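Local atomic coordinates of nucleocapsid (Crimean-congo hemorrhagic fever virus, PDB entry 4AKL), a protein that binds single- and double-stranded RNA, probably helps package the viral genome, and probably also cuts double-stranded DNA without sequence specificity. Residues M1-D11 against F392-A404. Numbering follows the deposited sequence.
Sequences MENKIEVNSKD and FGTIPVANPDDAA
The N-terminal residues M1-I5, loop or turn throughout, run past the type I beta turn P396-N399, with the CA atoms of N3 and V397 5.0 Å apart. One backbone bond joins them: K4 N donates to V397 O at 2.8 Å, nearly straight at N-H (165°) but from above the carbonyl plane. Next to it the CA-H of A398 points at E2 O. K4 grips the turn a second time with its side chain. The chain bends at chi2 (-62°) and again at chi4 (60°), which curls it around the A398 carbonyl. NZ then donates to A398 O at 2.9 Å, nearly along the C=O axis. K4 CB meanwhile rests on P400 CD at 3.8 Å.

The N3 amide faces the V397 side chain, and its OD1 lies 3.4 Å from V397 CB. The same OD1 accepts from I5 N at 3.0 Å, closing an Asx turn, while ND2 bonds to S84 O. The amide is thus held at both ends. The contact joins the chain start, ahead of helix 10-24, to the loop after helix 385-392 in this largely helical nucleocapsid; the nearest ends of the two segments are 381 residues apart.

I5 is buried as well. Its CD1 meets V397 CG1 at 4.0 Å and, more loosely, I395 CG2, and its CG1 lies near P400 CG. W16 and A81 also touch I5; F324 and P325 of helix 324-336 pack on V397. At the exposed end, the M1 chain bends at its third torsion and brings CE beside A398 CB.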
ATOM      1  N   MET A   1       1.252 -19.423 -27.603  1.00 49.52           N
ATOM      2  CA  MET A   1       2.087 -18.861 -26.473  1.00 49.11           C
ATOM      3  C   MET A   1       1.321 -18.638 -25.145  1.00 47.10           C
ATOM      4  O   MET A   1       0.737 -17.555 -24.886  1.00 47.33           O
ATOM      5  CB  MET A   1       2.728 -17.561 -26.904  1.00 50.43           C
ATOM      6  CG  MET A   1       3.946 -17.756 -27.777  1.00 53.55           C
ATOM      7  SD  MET A   1       4.401 -16.183 -28.546  1.00 62.03           S
ATOM      8  CE  MET A   1       4.484 -15.111 -27.090  1.00 59.36           C
ATOM      9  N   GLU A   2       1.356 -19.667 -24.308  1.00 66.74           N
ATOM     10  CA  GLU A   2       0.704 -19.658 -23.024  1.00 63.37           C
ATOM     11  C   GLU A   2       1.716 -19.310 -21.950  1.00 59.88           C
ATOM     12  O   GLU A   2       2.901 -19.169 -22.213  1.00 59.73           O
ATOM     13  CB  GLU A   2       0.097 -21.032 -22.725  1.00 65.25           C
ATOM     14  CG  GLU A   2      -0.867 -21.566 -23.795  1.00 67.40           C
ATOM     15  CD  GLU A   2      -0.232 -22.538 -24.762  1.00 71.10           C
ATOM     16  OE1 GLU A   2       0.939 -22.319 -25.181  1.00 72.86           O
ATOM     17  OE2 GLU A   2      -0.918 -23.529 -25.110  1.00 72.29           O
ATOM     18  N   ASN A   3       1.211 -19.178 -20.734  1.00 55.95           N
ATOM     19  CA  ASN A   3       2.005 -18.970 -19.541  1.00 52.98           C
ATOM     20  C   ASN A   3       2.889 -20.194 -19.263  1.00 53.71           C
ATOM     21  O   ASN A   3       2.373 -21.249 -18.902  1.00 54.61           O
ATOM     22  CB  ASN A   3       1.056 -18.708 -18.370  1.00 51.23           C
ATOM     23  CG  ASN A   3       1.768 -18.272 -17.105  1.00 48.32           C
ATOM     24  OD1 ASN A   3       2.964 -18.493 -16.946  1.00 43.99           O
ATOM     25  ND2 ASN A   3       1.000 -17.653 -16.166  1.00 42.89           N
ATOM     26  N   LYS A   4       4.210 -20.040 -19.424  1.00 52.60           N
ATOM     27  CA  LYS A   4       5.158 -21.154 -19.250  1.00 53.71           C
ATOM     28  C   LYS A   4       5.501 -21.447 -17.776  1.00 53.08           C
ATOM     29  O   LYS A   4       6.093 -22.458 -17.502  1.00 54.35           O
ATOM     30  CB  LYS A   4       6.465 -20.912 -20.023  1.00 54.10           C
ATOM     31  CG  LYS A   4       6.329 -20.618 -21.513  1.00 54.84           C
ATOM     32  CD  LYS A   4       5.706 -21.728 -22.296  1.00 57.36           C
ATOM     33  CE  LYS A   4       5.614 -21.363 -23.786  1.00 59.32           C
ATOM     34  NZ  LYS A   4       6.963 -21.067 -24.475  1.00 60.43           N
ATOM     35  N   ILE A   5       5.114 -20.570 -16.842  1.00 50.94           N
ATOM     36  CA  ILE A   5       5.403 -20.765 -15.425  1.00 50.62           C
ATOM     37  C   ILE A   5       4.273 -21.614 -14.815  1.00 51.43           C
ATOM     38  O   ILE A   5       3.443 -21.114 -14.056  1.00 49.81           O
ATOM     39  CB  ILE A   5       5.582 -19.421 -14.646  1.00 48.88           C
ATOM     40  CG1 ILE A   5       6.410 -18.406 -15.458  1.00 47.46           C
ATOM     41  CG2 ILE A   5       6.191 -19.711 -13.239  1.00 49.07           C
ATOM     42  CD1 ILE A   5       6.831 -17.129 -14.696  1.00 42.11           C
ATOM     43  N   GLU A   6       4.281 -22.912 -15.175  1.00 53.73           N
ATOM     44  CA  GLU A   6       3.283 -23.891 -14.759  1.00 55.28           C
ATOM     45  C   GLU A   6       3.627 -24.370 -13.368  1.00 55.81           C
ATOM     46  O   GLU A   6       4.352 -25.362 -13.191  1.00 57.31           O
ATOM     47  CB  GLU A   6       3.229 -25.090 -15.718  1.00 57.74           C
ATOM     48  CG  GLU A   6       2.840 -24.749 -17.151  1.00 58.77           C
ATOM     49  CD  GLU A   6       2.667 -26.002 -18.023  1.00 63.42           C
ATOM     50  OE1 GLU A   6       3.114 -27.111 -17.593  1.00 67.85           O
ATOM     51  OE2 GLU A   6       2.081 -25.881 -19.133  1.00 64.40           O
ATOM     52  N   VAL A   7       3.081 -23.652 -12.404  1.00 54.14           N
ATOM     53  CA  VAL A   7       3.378 -23.804 -11.021  1.00 54.92           C
ATOM     54  C   VAL A   7       2.072 -23.625 -10.323  1.00 54.85           C
ATOM     55  O   VAL A   7       1.435 -22.571 -10.464  1.00 53.22           O
ATOM     56  CB  VAL A   7       4.401 -22.705 -10.562  1.00 53.51           C
ATOM     57  CG1 VAL A   7       4.503 -22.634  -9.070  1.00 53.73           C
ATOM     58  CG2 VAL A   7       5.783 -22.969 -11.167  1.00 54.63           C
ATOM     59  N   ASN A   8       1.648 -24.637  -9.579  1.00 56.94           N
ATOM     60  CA  ASN A   8       0.366 -24.600  -8.855  1.00 57.25           C
ATOM     61  C   ASN A   8       0.548 -24.778  -7.336  1.00 58.01           C
ATOM     62  O   ASN A   8      -0.428 -25.055  -6.610  1.00 58.74           O
ATOM     63  CB  ASN A   8      -0.572 -25.700  -9.422  1.00 59.31           C
ATOM     64  CG  ASN A   8      -0.751 -25.610 -10.957  1.00 59.95           C
ATOM     65  OD1 ASN A   8      -1.478 -24.725 -11.503  1.00 59.83           O
ATOM     66  ND2 ASN A   8      -0.093 -26.516 -11.654  1.00 62.97           N
ATOM     67  N   SER A   9       1.790 -24.634  -6.850  1.00 57.95           N
ATOM     68  CA  SER A   9       2.123 -24.880  -5.424  1.00 58.61           C
ATOM     69  C   SER A   9       3.549 -24.445  -5.111  1.00 58.17           C
ATOM     70  O   SER A   9       4.365 -24.238  -6.015  1.00 56.59           O
ATOM     71  CB  SER A   9       1.928 -26.384  -5.039  1.00 61.55           C
ATOM     72  OG  SER A   9       2.876 -27.263  -5.661  1.00 62.69           O
ATOM     73  N   LYS A  10       3.844 -24.317  -3.818  1.00 58.76           N
ATOM     74  CA  LYS A  10       5.184 -23.970  -3.373  1.00 58.91           C
ATOM     75  C   LYS A  10       6.218 -25.000  -3.902  1.00 60.30           C
ATOM     76  O   LYS A  10       7.152 -24.622  -4.584  1.00 59.57           O
ATOM     77  CB  LYS A  10       5.261 -23.837  -1.829  1.00 60.02           C
ATOM     78  CG  LYS A  10       6.649 -23.256  -1.366  1.00 61.44           C
ATOM     79  CD  LYS A  10       6.711 -22.814   0.118  1.00 63.67           C
ATOM     80  CE  LYS A  10       8.206 -22.738   0.606  1.00 65.55           C
ATOM     81  NZ  LYS A  10       8.491 -21.711   1.700  1.00 65.30           N
ATOM     82  N   ASP A  11       6.040 -26.285  -3.598  1.00 62.35           N
ATOM     83  CA  ASP A  11       6.963 -27.341  -4.126  1.00 64.15           C
ATOM     84  C   ASP A  11       7.176 -27.204  -5.621  1.00 62.63           C
ATOM     85  O   ASP A  11       8.315 -27.149  -6.070  1.00 62.54           O
ATOM     86  CB  ASP A  11       6.457 -28.758  -3.808  1.00 66.94           C
ATOM     87  CG  ASP A  11       6.857 -29.230  -2.408  1.00 69.84           C
ATOM     88  OD1 ASP A  11       7.676 -28.549  -1.729  1.00 70.78           O
ATOM     89  OD2 ASP A  11       6.350 -30.298  -1.982  1.00 74.05           O
ATOM     90  N   PHE A 392       4.166  -8.567 -13.032  1.00 28.75           N
ATOM     91  CA  PHE A 392       3.897  -9.378 -14.239  1.00 28.95           C
ATOM     92  C   PHE A 392       4.831  -9.110 -15.413  1.00 29.12           C
ATOM     93  O   PHE A 392       4.745  -9.819 -16.431  1.00 30.01           O
ATOM     94  CB  PHE A 392       2.490  -9.110 -14.766  1.00 28.07           C
ATOM     95  CG  PHE A 392       1.408  -9.077 -13.708  1.00 27.94           C
ATOM     96  CD1 PHE A 392       1.280 -10.085 -12.776  1.00 28.39           C
ATOM     97  CD2 PHE A 392       0.489  -8.054 -13.685  1.00 27.61           C
ATOM     98  CE1 PHE A 392       0.276 -10.036 -11.838  1.00 27.85           C
ATOM     99  CE2 PHE A 392      -0.508  -8.009 -12.733  1.00 26.49           C
ATOM    100  CZ  PHE A 392      -0.605  -8.989 -11.836  1.00 27.14           C
ATOM    101  N   GLY A 393       5.706  -8.115 -15.284  1.00 28.54           N
ATOM    102  CA  GLY A 393       6.528  -7.672 -16.390  1.00 28.91           C
ATOM    103  C   GLY A 393       8.025  -7.780 -16.347  1.00 29.34           C
ATOM    104  O   GLY A 393       8.649  -7.410 -17.311  1.00 28.98           O
ATOM    105  N   THR A 394       8.608  -8.277 -15.257  1.00 30.31           N
ATOM    106  CA  THR A 394      10.060  -8.476 -15.208  1.00 30.82           C
ATOM    107  C   THR A 394      10.414  -9.781 -15.863  1.00 32.90           C
ATOM    108  O   THR A 394      11.564  -9.981 -16.300  1.00 34.05           O
ATOM    109  CB  THR A 394      10.596  -8.461 -13.792  1.00 31.45           C
ATOM    110  OG1 THR A 394      10.147  -9.636 -13.078  1.00 30.78           O
ATOM    111  CG2 THR A 394      10.178  -7.170 -13.050  1.00 26.96           C
ATOM    112  N   ILE A 395       9.441 -10.678 -15.919  1.00 33.07           N
ATOM    113  CA  ILE A 395       9.543 -11.958 -16.629  1.00 34.47           C
ATOM    114  C   ILE A 395       8.347 -12.075 -17.595  1.00 34.06           C
ATOM    115  O   ILE A 395       7.211 -12.060 -17.145  1.00 33.05           O
ATOM    116  CB  ILE A 395       9.469 -13.147 -15.646  1.00 35.36           C
ATOM    117  CG1 ILE A 395      10.545 -13.085 -14.522  1.00 36.07           C
ATOM    118  CG2 ILE A 395       9.618 -14.394 -16.377  1.00 36.35           C
ATOM    119  CD1 ILE A 395      10.360 -14.148 -13.387  1.00 35.06           C
ATOM    120  N   PRO A 396       8.589 -12.148 -18.908  1.00 35.06           N
ATOM    121  CA  PRO A 396       7.477 -12.382 -19.845  1.00 35.64           C
ATOM    122  C   PRO A 396       7.111 -13.869 -19.809  1.00 37.09           C
ATOM    123  O   PRO A 396       7.941 -14.736 -20.155  1.00 37.68           O
ATOM    124  CB  PRO A 396       8.051 -11.985 -21.185  1.00 36.31           C
ATOM    125  CG  PRO A 396       9.481 -12.302 -21.107  1.00 37.29           C
ATOM    126  CD  PRO A 396       9.884 -12.164 -19.612  1.00 36.61           C
ATOM    127  N   VAL A 397       5.899 -14.163 -19.379  1.00 36.91           N
ATOM    128  CA  VAL A 397       5.561 -15.562 -19.041  1.00 38.68           C
ATOM    129  C   VAL A 397       5.509 -16.501 -20.232  1.00 40.96           C
ATOM    130  O   VAL A 397       5.641 -17.710 -20.062  1.00 42.90           O
ATOM    131  CB  VAL A 397       4.238 -15.672 -18.240  1.00 37.85           C
ATOM    132  CG1 VAL A 397       4.346 -14.908 -16.921  1.00 35.72           C
ATOM    133  CG2 VAL A 397       3.082 -15.226 -19.071  1.00 37.10           C
ATOM    134  N   ALA A 398       5.328 -15.944 -21.427  1.00 41.59           N
ATOM    135  CA  ALA A 398       5.345 -16.721 -22.670  1.00 43.54           C
ATOM    136  C   ALA A 398       6.741 -17.271 -23.008  1.00 45.68           C
ATOM    137  O   ALA A 398       6.846 -18.315 -23.632  1.00 47.07           O
ATOM    138  CB  ALA A 398       4.815 -15.869 -23.845  1.00 42.92           C
ATOM    139  N   ASN A 399       7.796 -16.548 -22.619  1.00 45.68           N
ATOM    140  CA  ASN A 399       9.205 -16.983 -22.838  1.00 47.58           C
ATOM    141  C   ASN A 399      10.078 -16.490 -21.669  1.00 46.40           C
ATOM    142  O   ASN A 399      10.808 -15.530 -21.827  1.00 45.83           O
ATOM    143  CB  ASN A 399       9.742 -16.440 -24.176  1.00 48.44           C
ATOM    144  CG  ASN A 399       9.100 -17.110 -25.402  1.00 51.57           C
ATOM    145  OD1 ASN A 399       9.337 -18.290 -25.668  1.00 56.42           O
ATOM    146  ND2 ASN A 399       8.292 -16.345 -26.165  1.00 53.72           N
ATOM    147  N   PRO A 400       9.981 -17.127 -20.488  1.00 46.27           N
ATOM    148  CA  PRO A 400      10.627 -16.640 -19.258  1.00 45.58           C
ATOM    149  C   PRO A 400      12.109 -16.326 -19.304  1.00 45.78           C
ATOM    150  O   PRO A 400      12.551 -15.440 -18.574  1.00 44.64           O
ATOM    151  CB  PRO A 400      10.391 -17.805 -18.261  1.00 46.70           C
ATOM    152  CG  PRO A 400       9.166 -18.372 -18.689  1.00 47.13           C
ATOM    153  CD  PRO A 400       9.176 -18.321 -20.200  1.00 47.44           C
ATOM    154  N   ASP A 401      12.867 -17.026 -20.153  1.00 47.09           N
ATOM    155  CA  ASP A 401      14.331 -16.811 -20.241  1.00 47.82           C
ATOM    156  C   ASP A 401      14.706 -15.439 -20.779  1.00 46.44           C
ATOM    157  O   ASP A 401      15.806 -14.946 -20.502  1.00 46.14           O
ATOM    158  CB  ASP A 401      15.012 -17.944 -21.020  1.00 50.48           C
ATOM    159  CG  ASP A 401      15.165 -19.210 -20.176  1.00 52.12           C
ATOM    160  OD1 ASP A 401      15.482 -19.084 -18.971  1.00 51.89           O
ATOM    161  OD2 ASP A 401      14.991 -20.312 -20.710  1.00 52.94           O
ATOM    162  N   ASP A 402      13.774 -14.799 -21.504  1.00 45.07           N
ATOM    163  CA  ASP A 402      13.945 -13.408 -21.866  1.00 43.92           C
ATOM    164  C   ASP A 402      14.043 -12.471 -20.659  1.00 42.06           C
ATOM    165  O   ASP A 402      14.476 -11.323 -20.836  1.00 41.12           O
ATOM    166  CB  ASP A 402      12.820 -12.924 -22.819  1.00 43.55           C
ATOM    167  CG  ASP A 402      12.969 -13.472 -24.225  1.00 45.25           C
ATOM    168  OD1 ASP A 402      14.017 -14.085 -24.509  1.00 46.38           O
ATOM    169  OD2 ASP A 402      12.030 -13.282 -25.038  1.00 45.43           O
ATOM    170  N   ALA A 403      13.659 -12.916 -19.443  1.00 41.17           N
ATOM    171  CA  ALA A 403      13.924 -12.087 -18.225  1.00 40.10           C
ATOM    172  C   ALA A 403      15.402 -11.671 -18.152  1.00 40.89           C
ATOM    173  O   ALA A 403      15.711 -10.583 -17.677  1.00 39.73           O
ATOM    174  CB  ALA A 403      13.513 -12.802 -16.949  1.00 39.90           C
ATOM    175  N   ALA A 404      16.305 -12.531 -18.642  1.00 42.75           N
ATOM    176  CA  ALA A 404      17.733 -12.219 -18.647  1.00 44.04           C
ATOM    177  C   ALA A 404      18.069 -10.948 -19.443  1.00 43.94           C
ATOM    178  O   ALA A 404      19.046 -10.275 -19.131  1.00 44.84           O
ATOM    179  CB  ALA A 404      18.616 -13.489 -19.152  1.00 46.41           C
TER